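Local coordinates for uncharacterized protein MG376 homolog (Mycoplasma pneumoniae, PDB 2HQL) that probably binds single-stranded DNA through a small OB-fold domain, its precise cellular role being uncharacterized, at residues G54-A57 against Y58-E61. Numbering follows the deposited sequence.
Sequences GQLA and YELE
L56 and E59 meet where the solvent face of helix 54-64, the short helix between the third and fourth strands of an OB fold, turns toward the barrel; E59 is exposed, and L56 leads into the packed side. The carboxylate of E59 folds back over the preceding turn: OE1 lies 3.4 Å from L56 CD1, and OE2 sits 3.3 Å from L56 CA. With CG of E59 beside its own backbone N (chi1 -66°), the chain runs back toward the start of the helix, and its carboxylate near this N-terminal turn would probably be favoured by the helix dipole. Y58, also exposed, lays its ring edge toward G54, CD2 standing 3.4 Å from G54 O, while the same ring meets W22 at an inclined angle. Against this loose side of Q55, Y58 and E59, the tight part is buried: A57 and L60 pack on F29 of strand 28-39, L60 also on V31, and L56 and L60 both touch I93 and I96 of strand 86-96, seating the helix against the barrel. E61, partly exposed, touches F29 too, and its OE2 accepts a hydrogen bond from W22 NE1. Helical i to i+4 bonds tie the turns together. Q55 O takes a weak, bent bond from Y58 N and a straighter one from E59 N (3.1 Å). L60 N bonds to L56 O, whereas the bond from E61 N to A57 O is the straightest of the four, 3.0 Å long with an angle of 162° at the hydrogen.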
# COMPACT_ATOMS: atom_id res chain seq x y z
N GLY A 54 -3.34 19.18 7.26
CA GLY A 54 -2.66 20.38 7.71
C GLY A 54 -1.86 21.16 6.69
O GLY A 54 -2.32 21.42 5.58
N GLN A 55 -0.65 21.57 7.07
CA GLN A 55 0.21 22.31 6.17
C GLN A 55 0.45 21.53 4.88
O GLN A 55 0.30 22.06 3.78
CB GLN A 55 1.57 22.59 6.82
CG GLN A 55 1.54 23.60 7.95
CD GLN A 55 2.87 24.32 8.13
OE1 GLN A 55 3.06 25.06 9.09
NE2 GLN A 55 3.79 24.11 7.19
N LEU A 56 0.83 20.26 5.04
CA LEU A 56 1.13 19.38 3.92
C LEU A 56 -0.00 19.17 2.91
O LEU A 56 0.24 18.74 1.79
CB LEU A 56 1.63 18.03 4.47
CG LEU A 56 2.26 17.00 3.52
CD1 LEU A 56 3.32 17.66 2.65
CD2 LEU A 56 2.87 15.88 4.34
N ALA A 57 -1.24 19.47 3.31
CA ALA A 57 -2.37 19.34 2.39
C ALA A 57 -2.27 20.48 1.39
O ALA A 57 -2.54 20.32 0.20
CB ALA A 57 -3.69 19.44 3.15
N TYR A 58 -1.86 21.63 1.90
CA TYR A 58 -1.68 22.83 1.09
C TYR A 58 -0.43 22.77 0.22
O TYR A 58 -0.37 23.42 -0.83
CB TYR A 58 -1.66 24.04 2.00
CG TYR A 58 -3.03 24.39 2.49
CD1 TYR A 58 -3.95 25.03 1.65
CD2 TYR A 58 -3.44 24.06 3.78
CE1 TYR A 58 -5.23 25.34 2.09
CE2 TYR A 58 -4.72 24.36 4.23
CZ TYR A 58 -5.61 25.01 3.37
OH TYR A 58 -6.88 25.34 3.81
N GLU A 59 0.56 22.00 0.67
CA GLU A 59 1.78 21.80 -0.10
C GLU A 59 1.40 20.90 -1.27
O GLU A 59 1.81 21.11 -2.41
CB GLU A 59 2.83 21.07 0.74
CG GLU A 59 3.38 21.82 1.92
CD GLU A 59 4.33 20.98 2.74
OE1 GLU A 59 5.29 20.43 2.14
OE2 GLU A 59 4.13 20.85 3.97
N LEU A 60 0.60 19.88 -0.95
CA LEU A 60 0.14 18.92 -1.94
C LEU A 60 -0.64 19.61 -3.07
O LEU A 60 -0.35 19.41 -4.25
CB LEU A 60 -0.73 17.85 -1.25
CG LEU A 60 -1.18 16.61 -2.04
CD1 LEU A 60 0.01 16.02 -2.80
CD2 LEU A 60 -1.79 15.58 -1.07
N GLU A 61 -1.61 20.44 -2.69
CA GLU A 61 -2.41 21.16 -3.67
C GLU A 61 -1.55 22.08 -4.54
O GLU A 61 -1.83 22.26 -5.72
CB GLU A 61 -3.49 21.97 -2.95
CG GLU A 61 -4.22 22.94 -3.84
CD GLU A 61 -5.29 23.71 -3.10
OE1 GLU A 61 -4.97 24.29 -2.04
OE2 GLU A 61 -6.43 23.72 -3.58